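Local atomic coordinates of Lmo0305 protein (Listeria monocytogenes, PDB entry 3PJ0), a protein that is of unknown function but belongs to the fold type I family of pyridoxal phosphate-dependent proteins and carries the cofactor on a lysine. Residues 28-33 with 253-258; 76-81 with 233-238; 158-163 with 196-201; 271-276 with 350-355. One frame throughout, in Å; residues are numbered along the deposited sequence.

Overall arrangement
Contacts 2 and 3 lie around the large seven-stranded sheet. Contact 1 lies where helix 25-31 meets the second subunit, which contact 2 also reaches. Contact 4 lies beside the four-stranded antiparallel sheet near the C-terminus, its centre about 44 Å from that of contact 2 across the middle of the chain. Contact 3 is nested inside the chain loop closed by contact 2, and their nearest atoms are about 4 Å apart without touching. Both are nested inside contact 1. Lys208 carries the pyridoxal phosphate. Arg256 of segment 253-258 hydrogen-bonds to Ile210 O, two residues after Lys208.

Contact 1 of 4, residues 28-33 with 253-258; sequences LTEALQ and FEKRIG
Glu30 and Lys255, both partly exposed, reach toward each other from helix 25-31 and helix 243-256. Glu30 OE2 stands 3.8 Å from Lys255 NZ, which makes a long salt bridge and not a hydrogen bond. The two side chains cross at about a right angle. Glu30 reaches out as an extended chain. Lys255 is straight as far as CE and then bends at its last torsion (chi4 71°). The Lys255 methylenes also come near the carboxylate, with CE 4.1 Å from Glu30 OE2. The same oxygen has a firmer partner, a hydrogen bond with Tyr251 OH one turn back along helix 243-256, which probably does more than Lys255 to place the carboxylate. These two helices belong to a fold type I subunit, and helix 25-31 also lies against the second subunit, where Thr29 OG1 is hydrogen-bonded to Asp37 OD1. The close packing between the helices is next to the ion pair, where Ala31 is buried on Ser248, Tyr251 and Tyr252. The Glu30-Lys255 pair is the loose side by contrast: it buries little surface, and the long salt bridge is its one polar link. Lys255 CD also lies 4.2 Å above the guanidinium plane of Arg256, offset from its centre. Arg256 NH2 remains 6.5 Å from Glu30 OE1, a distance at which some attraction is possible, though the groups do not touch.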
# COMPACT_ATOMS: atom_id res chain seq x y z
N LEU A 28 -4.51 -12.28 10.93
CA LEU A 28 -3.29 -11.55 11.30
C LEU A 28 -2.75 -11.97 12.67
O LEU A 28 -1.55 -12.21 12.84
CB LEU A 28 -3.56 -10.03 11.28
CG LEU A 28 -2.38 -9.08 11.63
CD1 LEU A 28 -1.12 -9.40 10.81
CD2 LEU A 28 -2.79 -7.65 11.51
N THR A 29 -3.62 -12.05 13.67
CA THR A 29 -3.15 -12.41 15.02
C THR A 29 -2.52 -13.82 15.00
O THR A 29 -1.48 -14.04 15.63
CB THR A 29 -4.26 -12.27 16.10
OG1 THR A 29 -5.32 -13.18 15.83
CG2 THR A 29 -4.80 -10.83 16.17
N GLU A 30 -3.09 -14.75 14.22
CA GLU A 30 -2.47 -16.09 14.10
C GLU A 30 -1.05 -15.99 13.54
O GLU A 30 -0.11 -16.64 14.04
CB GLU A 30 -3.31 -17.09 13.25
CG GLU A 30 -2.57 -18.46 13.06
CD GLU A 30 -3.33 -19.49 12.22
OE1 GLU A 30 -4.58 -19.40 12.14
OE2 GLU A 30 -2.67 -20.40 11.64
N ALA A 31 -0.88 -15.16 12.50
CA ALA A 31 0.44 -14.99 11.89
C ALA A 31 1.46 -14.40 12.86
O ALA A 31 2.66 -14.65 12.71
CB ALA A 31 0.35 -14.10 10.62
N LEU A 32 1.01 -13.61 13.83
CA LEU A 32 1.92 -12.95 14.78
C LEU A 32 2.24 -13.78 16.01
O LEU A 32 3.03 -13.35 16.85
CB LEU A 32 1.37 -11.61 15.22
CG LEU A 32 1.23 -10.55 14.13
CD1 LEU A 32 0.62 -9.27 14.75
CD2 LEU A 32 2.57 -10.30 13.48
N GLN A 33 1.67 -14.98 16.12
CA GLN A 33 1.86 -15.79 17.33
C GLN A 33 3.32 -16.07 17.61
O GLN A 33 3.74 -15.99 18.77
CB GLN A 33 1.07 -17.10 17.25
CG GLN A 33 -0.44 -16.85 17.39
CD GLN A 33 -1.27 -18.09 17.35
OE1 GLN A 33 -0.91 -19.09 16.74
NE2 GLN A 33 -2.47 -18.01 17.99
N PHE A 253 2.47 -18.42 3.52
CA PHE A 253 3.24 -19.15 2.49
C PHE A 253 3.76 -20.48 3.07
O PHE A 253 3.60 -21.55 2.48
CB PHE A 253 4.41 -18.29 1.97
CG PHE A 253 5.19 -18.95 0.90
CD1 PHE A 253 4.80 -18.87 -0.40
CD2 PHE A 253 6.33 -19.68 1.21
CE1 PHE A 253 5.53 -19.55 -1.42
CE2 PHE A 253 7.08 -20.34 0.19
CZ PHE A 253 6.66 -20.25 -1.12
N GLU A 254 4.36 -20.43 4.26
CA GLU A 254 4.92 -21.66 4.83
C GLU A 254 3.82 -22.63 5.25
O GLU A 254 3.97 -23.85 5.13
CB GLU A 254 5.88 -21.35 5.99
CG GLU A 254 7.17 -20.71 5.56
CD GLU A 254 8.03 -21.64 4.70
OE1 GLU A 254 8.05 -22.85 4.98
OE2 GLU A 254 8.68 -21.16 3.76
N LYS A 255 2.69 -22.08 5.70
CA LYS A 255 1.56 -22.90 6.11
C LYS A 255 0.91 -23.61 4.96
O LYS A 255 0.53 -24.74 5.12
CB LYS A 255 0.49 -22.04 6.78
CG LYS A 255 -0.79 -22.78 7.20
CD LYS A 255 -1.76 -21.75 7.80
CE LYS A 255 -3.11 -22.31 8.08
NZ LYS A 255 -3.14 -23.26 9.26
N ARG A 256 0.81 -22.97 3.79
CA ARG A 256 0.02 -23.54 2.70
C ARG A 256 0.73 -23.94 1.41
O ARG A 256 0.13 -24.65 0.60
CB ARG A 256 -1.15 -22.62 2.37
CG ARG A 256 -2.07 -22.35 3.56
CD ARG A 256 -3.38 -21.70 3.13
NE ARG A 256 -4.31 -21.54 4.25
CZ ARG A 256 -4.73 -20.39 4.78
NH1 ARG A 256 -4.34 -19.21 4.29
NH2 ARG A 256 -5.60 -20.43 5.78
N ILE A 257 1.97 -23.52 1.20
CA ILE A 257 2.68 -23.86 -0.04
C ILE A 257 2.72 -25.40 -0.26
O ILE A 257 2.55 -25.89 -1.39
CB ILE A 257 4.08 -23.22 -0.12
CG1 ILE A 257 4.67 -23.34 -1.55
CG2 ILE A 257 5.06 -23.87 0.89
CD1 ILE A 257 3.78 -22.78 -2.68
N GLY A 258 2.87 -26.18 0.81
CA GLY A 258 2.91 -27.62 0.69
C GLY A 258 1.58 -28.28 0.36
O GLY A 258 1.52 -29.52 0.17

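Contact 2 of 4, residues 76-81 with 233-238; sequences QQIALR and RRYGGD
Gln77 meets the hydroxyl of Tyr235 along most of its length. Its CB lies 3.6 Å from Tyr235 OH. CG is anti to the Gln77 carbonyl carbon (chi1 -72°), and the chain runs on extended from there. CD is 3.7 Å from Tyr235 OH. At the tip, OE1 accepts a hydrogen bond from Tyr235 OH at 2.6 Å. The donor is tilted 28° from the carbonyl plane, and OE1 lies at the edge of the ring, close to its plane. The other tip atom, NE2, donates to Arg234 O of the second subunit and weakly to Glu104 OE1. Both ends of the buried amide are thus held. Tyr235 OH also accepts from Gln112 NE2, so the hydroxyl is fixed by two amides.

Ile78 adds the apolar part. Its CG1 is 3.6 Å from Tyr235 CE1, and its CD1 makes an off-centre CH-pi contact 4.3 Å from the Tyr235 ring centroid. Tyr235 comes just before Gly236, whose positive phi belongs to a Schellman motif. Arg233 holds Asp238 OD2 side-on through NE (2.9 Å) and NH2, a salt bridge within the segment. The tyrosine ring is set between helix 72-87 and helix 107-112, with Leu111 packing on it from this chain and from the second subunit. Through Gln76 and Leu80, helix 72-87 also packs on strand 140-144.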
# COMPACT_ATOMS: atom_id res chain seq x y z
N GLN A 76 2.79 -4.64 -11.43
CA GLN A 76 2.76 -5.04 -12.86
C GLN A 76 2.74 -3.86 -13.83
O GLN A 76 3.41 -3.92 -14.85
CB GLN A 76 1.63 -6.02 -13.12
CG GLN A 76 1.84 -7.32 -12.40
CD GLN A 76 1.08 -8.44 -13.06
OE1 GLN A 76 1.68 -9.38 -13.61
NE2 GLN A 76 -0.26 -8.34 -13.07
N GLN A 77 2.01 -2.79 -13.50
CA GLN A 77 2.08 -1.55 -14.31
C GLN A 77 3.55 -1.07 -14.38
O GLN A 77 4.04 -0.63 -15.44
CB GLN A 77 1.26 -0.46 -13.66
CG GLN A 77 -0.22 -0.63 -13.73
CD GLN A 77 -0.87 0.53 -13.03
OE1 GLN A 77 -0.35 1.65 -13.09
NE2 GLN A 77 -2.03 0.28 -12.38
N ILE A 78 4.22 -1.13 -13.23
CA ILE A 78 5.64 -0.76 -13.14
C ILE A 78 6.54 -1.68 -13.97
O ILE A 78 7.42 -1.18 -14.70
CB ILE A 78 6.11 -0.72 -11.65
CG1 ILE A 78 5.45 0.45 -10.95
CG2 ILE A 78 7.68 -0.63 -11.51
CD1 ILE A 78 5.62 0.43 -9.39
N ALA A 79 6.30 -2.99 -13.93
CA ALA A 79 7.12 -3.93 -14.70
C ALA A 79 7.03 -3.58 -16.19
O ALA A 79 8.07 -3.49 -16.87
CB ALA A 79 6.66 -5.42 -14.44
N LEU A 80 5.82 -3.38 -16.69
CA LEU A 80 5.60 -3.10 -18.12
C LEU A 80 6.22 -1.75 -18.53
O LEU A 80 6.79 -1.65 -19.65
CB LEU A 80 4.09 -3.18 -18.48
CG LEU A 80 3.41 -4.54 -18.21
CD1 LEU A 80 1.97 -4.57 -18.61
CD2 LEU A 80 4.22 -5.71 -18.89
N ARG A 81 6.14 -0.74 -17.66
CA ARG A 81 6.83 0.54 -17.94
C ARG A 81 8.36 0.40 -18.05
O ARG A 81 8.99 0.98 -18.94
CB ARG A 81 6.46 1.62 -16.89
CG ARG A 81 7.20 2.98 -17.09
CD ARG A 81 6.96 3.61 -18.44
NE ARG A 81 7.77 4.81 -18.56
CZ ARG A 81 7.41 6.03 -18.14
NH1 ARG A 81 6.20 6.26 -17.65
NH2 ARG A 81 8.29 7.03 -18.25
N ARG A 233 8.43 4.16 -5.06
CA ARG A 233 8.35 5.42 -4.32
C ARG A 233 7.44 6.42 -5.04
O ARG A 233 6.61 7.07 -4.42
CB ARG A 233 9.71 6.00 -4.04
CG ARG A 233 9.64 7.42 -3.45
CD ARG A 233 10.55 7.59 -2.30
NE ARG A 233 10.01 6.91 -1.12
CZ ARG A 233 9.17 7.45 -0.24
NH1 ARG A 233 8.73 8.70 -0.35
NH2 ARG A 233 8.73 6.73 0.79
N ARG A 234 7.56 6.49 -6.36
CA ARG A 234 6.70 7.39 -7.16
C ARG A 234 5.21 7.06 -6.99
O ARG A 234 4.36 7.97 -6.90
CB ARG A 234 7.08 7.27 -8.65
CG ARG A 234 8.45 7.87 -8.98
CD ARG A 234 8.78 7.68 -10.44
NE ARG A 234 10.05 8.28 -10.79
CZ ARG A 234 10.70 8.10 -11.95
NH1 ARG A 234 10.20 7.33 -12.93
NH2 ARG A 234 11.87 8.73 -12.14
N TYR A 235 4.91 5.77 -6.95
CA TYR A 235 3.51 5.32 -6.81
C TYR A 235 2.95 5.43 -5.39
O TYR A 235 1.77 5.15 -5.13
CB TYR A 235 3.38 3.85 -7.28
CG TYR A 235 3.00 3.65 -8.73
CD1 TYR A 235 3.93 3.78 -9.77
CD2 TYR A 235 1.71 3.24 -9.07
CE1 TYR A 235 3.57 3.57 -11.09
CE2 TYR A 235 1.33 3.01 -10.43
CZ TYR A 235 2.26 3.17 -11.41
OH TYR A 235 1.91 2.93 -12.72
N GLY A 236 3.78 5.80 -4.42
CA GLY A 236 3.29 5.81 -3.04
C GLY A 236 3.16 4.44 -2.42
O GLY A 236 2.34 4.25 -1.51
N GLY A 237 3.95 3.49 -2.92
CA GLY A 237 4.03 2.13 -2.38
C GLY A 237 5.21 1.87 -1.42
O GLY A 237 5.28 0.81 -0.77
N ASP A 238 6.13 2.84 -1.28
CA ASP A 238 7.31 2.67 -0.41
C ASP A 238 6.91 3.10 0.98
O ASP A 238 7.34 4.12 1.50
CB ASP A 238 8.49 3.50 -0.95
CG ASP A 238 9.78 3.27 -0.20
OD1 ASP A 238 10.04 2.14 0.30
OD2 ASP A 238 10.57 4.25 -0.13

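Contact 3 of 4, residues 158-163 with 196-201; sequences EELEKI and CALFDS
Leu160 and Leu198 join the helix of a beta-alpha-beta crossover to the turn that leads into the next strand of the large sheet. Helix 157-170 connects the parallel neighbours 140-144 and 173-178. The turn runs from Cys196 to Phe199 and is a type I beta turn, closed by Phe199 N bonding to Cys196 O at 3.0 Å. It puts Leu198 out toward the helix. Leu198 CD1 is the atom that does the touching. It lies 3.8 Å from Leu160 CG and 4.2 Å from Leu160 CD2. It also reaches the backbone, 4.0 Å from Glu161 N. The Glu161 side chain starts away from the turn, yet its CG passes 4.1 Å from Leu198 CD1. Glu161 is partly exposed, and its chain runs on extended beyond CG.

Phe199, itself buried, makes the second apolar contact. The side chains of Phe199 and Leu160 cross at about a right angle, and Phe199 CZ is 3.9 Å from Leu160 CD1. CG of Leu160 is anti to the backbone N (chi1 -169°), which carries the two methyls over to the turn. Leu160 was modelled in two conformers, and its distances hold for one of them. The two segments share no hydrogen bond. Leu198 O is hydrogen-bonded to Ser164 OG, one residue beyond the helical segment. Lys63 NZ bonds to the carbonyl oxygens of Cys196 and Phe199. The Phe199 ring also packs on Leu174 and Leu176 of strand 173-178, and from Asp200 onward the chain pairs with that strand and enters strand 201-205.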
# COMPACT_ATOMS: atom_id res chain seq x y z
N GLU A 158 5.05 -27.02 -23.17
CA GLU A 158 5.85 -26.90 -24.40
C GLU A 158 5.47 -25.68 -25.23
O GLU A 158 6.29 -25.12 -25.95
CB GLU A 158 5.76 -28.17 -25.25
CG GLU A 158 6.37 -29.40 -24.58
CD GLU A 158 5.50 -29.99 -23.46
OE1 GLU A 158 4.32 -29.60 -23.36
OE2 GLU A 158 6.01 -30.81 -22.69
N GLU A 159 4.21 -25.25 -25.15
CA GLU A 159 3.77 -24.08 -25.88
C GLU A 159 4.26 -22.79 -25.20
O GLU A 159 4.51 -21.77 -25.86
CB GLU A 159 2.25 -24.10 -26.06
CG GLU A 159 1.74 -25.27 -26.90
CD GLU A 159 2.24 -25.29 -28.36
OE1 GLU A 159 2.77 -24.27 -28.86
OE2 GLU A 159 2.05 -26.33 -29.03
N LEU A 160 4.39 -22.82 -23.88
CA LEU A 160 4.94 -21.69 -23.14
C LEU A 160 6.42 -21.58 -23.51
O LEU A 160 6.92 -20.50 -23.74
CB LEU A 160 4.70 -21.92 -21.64
CG LEU A 160 4.94 -20.80 -20.63
CD1 LEU A 160 4.10 -19.58 -20.98
CD2 LEU A 160 4.58 -21.32 -19.24
N GLU A 161 7.10 -22.72 -23.64
CA GLU A 161 8.51 -22.71 -24.07
C GLU A 161 8.65 -22.06 -25.45
O GLU A 161 9.50 -21.21 -25.68
CB GLU A 161 9.08 -24.13 -24.10
CG GLU A 161 9.22 -24.76 -22.72
CD GLU A 161 9.66 -26.22 -22.75
OE1 GLU A 161 9.32 -26.95 -23.71
OE2 GLU A 161 10.37 -26.66 -21.81
N LYS A 162 7.79 -22.44 -26.37
CA LYS A 162 7.82 -21.88 -27.73
C LYS A 162 7.53 -20.36 -27.72
O LYS A 162 8.10 -19.59 -28.50
CB LYS A 162 6.88 -22.68 -28.63
CG LYS A 162 7.38 -24.11 -28.83
CD LYS A 162 6.39 -25.03 -29.52
CE LYS A 162 7.06 -26.40 -29.72
NZ LYS A 162 6.10 -27.48 -30.11
N ILE A 163 6.62 -19.92 -26.86
CA ILE A 163 6.32 -18.49 -26.75
C ILE A 163 7.55 -17.73 -26.25
O ILE A 163 7.90 -16.66 -26.77
CB ILE A 163 5.10 -18.26 -25.83
CG1 ILE A 163 3.82 -18.61 -26.59
CG2 ILE A 163 5.09 -16.82 -25.33
CD1 ILE A 163 2.55 -18.51 -25.76
N CYS A 196 9.24 -19.81 -14.00
CA CYS A 196 9.71 -18.42 -14.06
C CYS A 196 10.95 -18.21 -14.93
O CYS A 196 11.21 -17.07 -15.38
CB CYS A 196 10.00 -17.90 -12.66
SG CYS A 196 8.52 -17.70 -11.65
N ALA A 197 11.72 -19.29 -15.15
CA ALA A 197 12.94 -19.22 -15.99
C ALA A 197 12.66 -18.83 -17.44
O ALA A 197 13.58 -18.43 -18.17
CB ALA A 197 13.71 -20.56 -15.96
N LEU A 198 11.40 -18.97 -17.87
CA LEU A 198 11.04 -18.64 -19.24
C LEU A 198 10.68 -17.16 -19.39
O LEU A 198 10.41 -16.70 -20.50
CB LEU A 198 9.84 -19.49 -19.67
CG LEU A 198 10.01 -21.01 -19.69
CD1 LEU A 198 8.65 -21.64 -20.10
CD2 LEU A 198 11.11 -21.38 -20.66
N PHE A 199 10.70 -16.41 -18.28
CA PHE A 199 10.25 -15.02 -18.23
C PHE A 199 11.35 -14.08 -17.78
O PHE A 199 12.22 -14.46 -17.02
CB PHE A 199 9.08 -14.91 -17.22
CG PHE A 199 7.84 -15.61 -17.67
CD1 PHE A 199 6.90 -14.94 -18.45
CD2 PHE A 199 7.62 -16.94 -17.33
CE1 PHE A 199 5.73 -15.59 -18.88
CE2 PHE A 199 6.46 -17.61 -17.77
CZ PHE A 199 5.51 -16.92 -18.54
N ASP A 200 11.29 -12.86 -18.28
CA ASP A 200 12.18 -11.80 -17.84
C ASP A 200 11.82 -11.31 -16.44
O ASP A 200 12.70 -10.95 -15.67
CB ASP A 200 12.07 -10.64 -18.82
CG ASP A 200 12.68 -10.96 -20.13
OD1 ASP A 200 13.93 -11.04 -20.16
OD2 ASP A 200 11.95 -11.17 -21.12
N SER A 201 10.54 -11.18 -16.16
CA SER A 201 10.10 -10.70 -14.85
C SER A 201 8.85 -11.46 -14.43
O SER A 201 8.15 -12.06 -15.25
CB SER A 201 9.85 -9.18 -14.86
OG SER A 201 8.92 -8.80 -15.88

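Contact 4 of 4, residues 271-276 with 350-355; sequences AERFNS and LVFRCL
Phe352 is met by Arg273 on a face and by Phe274 at its edge. The aromatic pair is T-shaped. The edge of Phe352 points into the face of Phe274, with centroids 5.0 Å apart and planes at 77°. Phe352 CE1 sits over the middle of the Phe274 ring, 3.7 Å above its plane.

The CH-pi contact comes from Arg273. Its CB stands 3.8 Å from the Phe352 centroid and only 12° off the ring normal. The chain then runs on over the ring, and Arg273 CD lies 3.8 Å from CE2 of Phe352. CG is beside the backbone N, and the extended chain carries the charge past the ring. Arg273 NH2 there forms a salt bridge with Glu349 OE2. Arg273 has two deposited conformers, so the details beyond CB hold for one of them. The opposite face of Phe352 is met by its own neighbour Val351, through CG1.

The remaining apolar contact sets a leucine methyl against a ring: Leu355 CD2 is 4.0 Å from Phe274 CE1.

The helix segments 271-275 and 350-355 run nearly parallel, 19° apart, with axes 10.7 Å from each other. They lie beside the small antiparallel sheet, where Phe274 also packs on Phe292 and Val294. The contact is apolar and built on rings, so it holds without a hydrogen bond between the segments, while partly exposed Arg273 carries its charge on to Glu349.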
# COMPACT_ATOMS: atom_id res chain seq x y z
N ALA A 271 -14.76 -31.05 -9.37
CA ALA A 271 -15.19 -30.84 -10.76
C ALA A 271 -15.87 -32.08 -11.31
O ALA A 271 -16.91 -31.99 -11.98
CB ALA A 271 -13.98 -30.41 -11.68
N GLU A 272 -15.32 -33.27 -11.02
CA GLU A 272 -15.96 -34.52 -11.48
C GLU A 272 -17.39 -34.61 -10.99
O GLU A 272 -18.28 -35.05 -11.73
CB GLU A 272 -15.24 -35.78 -10.97
CG GLU A 272 -13.99 -36.17 -11.71
CD GLU A 272 -13.46 -37.54 -11.27
OE1 GLU A 272 -14.22 -38.30 -10.62
OE2 GLU A 272 -12.29 -37.85 -11.58
N ARG A 273 -17.62 -34.23 -9.74
CA ARG A 273 -18.96 -34.30 -9.18
C ARG A 273 -19.87 -33.28 -9.86
O ARG A 273 -20.99 -33.63 -10.20
CB ARG A 273 -18.96 -34.02 -7.66
CG ARG A 273 -18.20 -35.03 -6.77
CD ARG A 273 -18.14 -34.50 -5.32
NE ARG A 273 -17.48 -35.40 -4.36
CZ ARG A 273 -18.11 -36.23 -3.53
NH1 ARG A 273 -19.44 -36.32 -3.51
NH2 ARG A 273 -17.40 -36.98 -2.70
N PHE A 274 -19.41 -32.05 -10.10
CA PHE A 274 -20.22 -31.07 -10.83
C PHE A 274 -20.58 -31.57 -12.25
O PHE A 274 -21.75 -31.56 -12.64
CB PHE A 274 -19.51 -29.71 -10.91
CG PHE A 274 -19.71 -28.86 -9.69
CD1 PHE A 274 -20.98 -28.37 -9.37
CD2 PHE A 274 -18.64 -28.53 -8.87
CE1 PHE A 274 -21.17 -27.58 -8.23
CE2 PHE A 274 -18.82 -27.72 -7.75
CZ PHE A 274 -20.09 -27.26 -7.42
N ASN A 275 -19.58 -32.06 -12.98
CA ASN A 275 -19.79 -32.54 -14.34
C ASN A 275 -20.75 -33.73 -14.40
O ASN A 275 -21.42 -33.92 -15.41
CB ASN A 275 -18.46 -32.92 -15.01
CG ASN A 275 -17.67 -31.70 -15.50
OD1 ASN A 275 -18.13 -30.97 -16.40
ND2 ASN A 275 -16.46 -31.51 -14.97
N SER A 276 -20.81 -34.52 -13.32
CA SER A 276 -21.70 -35.68 -13.27
C SER A 276 -23.18 -35.26 -13.22
O SER A 276 -24.07 -36.09 -13.45
CB SER A 276 -21.36 -36.59 -12.08
OG SER A 276 -21.70 -36.01 -10.82
N LEU A 350 -24.41 -34.94 0.30
CA LEU A 350 -25.79 -34.48 0.25
C LEU A 350 -25.99 -33.33 -0.74
O LEU A 350 -27.01 -33.29 -1.44
CB LEU A 350 -26.27 -34.10 1.64
CG LEU A 350 -27.75 -33.78 1.85
CD1 LEU A 350 -28.67 -34.93 1.40
CD2 LEU A 350 -27.96 -33.46 3.32
N VAL A 351 -25.00 -32.43 -0.79
CA VAL A 351 -25.02 -31.30 -1.71
C VAL A 351 -25.26 -31.76 -3.14
O VAL A 351 -26.11 -31.22 -3.84
CB VAL A 351 -23.68 -30.52 -1.68
CG1 VAL A 351 -23.50 -29.69 -2.95
CG2 VAL A 351 -23.59 -29.68 -0.41
N PHE A 352 -24.50 -32.77 -3.56
CA PHE A 352 -24.60 -33.29 -4.91
C PHE A 352 -25.78 -34.21 -5.15
O PHE A 352 -26.36 -34.18 -6.22
CB PHE A 352 -23.26 -33.89 -5.33
CG PHE A 352 -22.19 -32.86 -5.45
CD1 PHE A 352 -22.09 -32.09 -6.60
CD2 PHE A 352 -21.34 -32.58 -4.39
CE1 PHE A 352 -21.14 -31.10 -6.71
CE2 PHE A 352 -20.38 -31.59 -4.50
CZ PHE A 352 -20.28 -30.85 -5.68
N ARG A 353 -26.16 -35.00 -4.15
CA ARG A 353 -27.38 -35.78 -4.26
C ARG A 353 -28.53 -34.79 -4.51
O ARG A 353 -29.32 -35.00 -5.43
CB ARG A 353 -27.62 -36.61 -2.99
N CYS A 354 -28.57 -33.70 -3.74
CA CYS A 354 -29.62 -32.66 -3.89
C CYS A 354 -29.52 -31.91 -5.22
O CYS A 354 -30.54 -31.60 -5.85
CB CYS A 354 -29.58 -31.63 -2.76
SG CYS A 354 -30.10 -32.24 -1.14
N LEU A 355 -28.30 -31.62 -5.65
CA LEU A 355 -28.09 -30.92 -6.91
C LEU A 355 -28.63 -31.76 -8.06
O LEU A 355 -29.34 -31.25 -8.92
CB LEU A 355 -26.60 -30.61 -7.11
CG LEU A 355 -26.27 -29.53 -8.15
CD1 LEU A 355 -27.00 -28.24 -7.83
CD2 LEU A 355 -24.75 -29.30 -8.23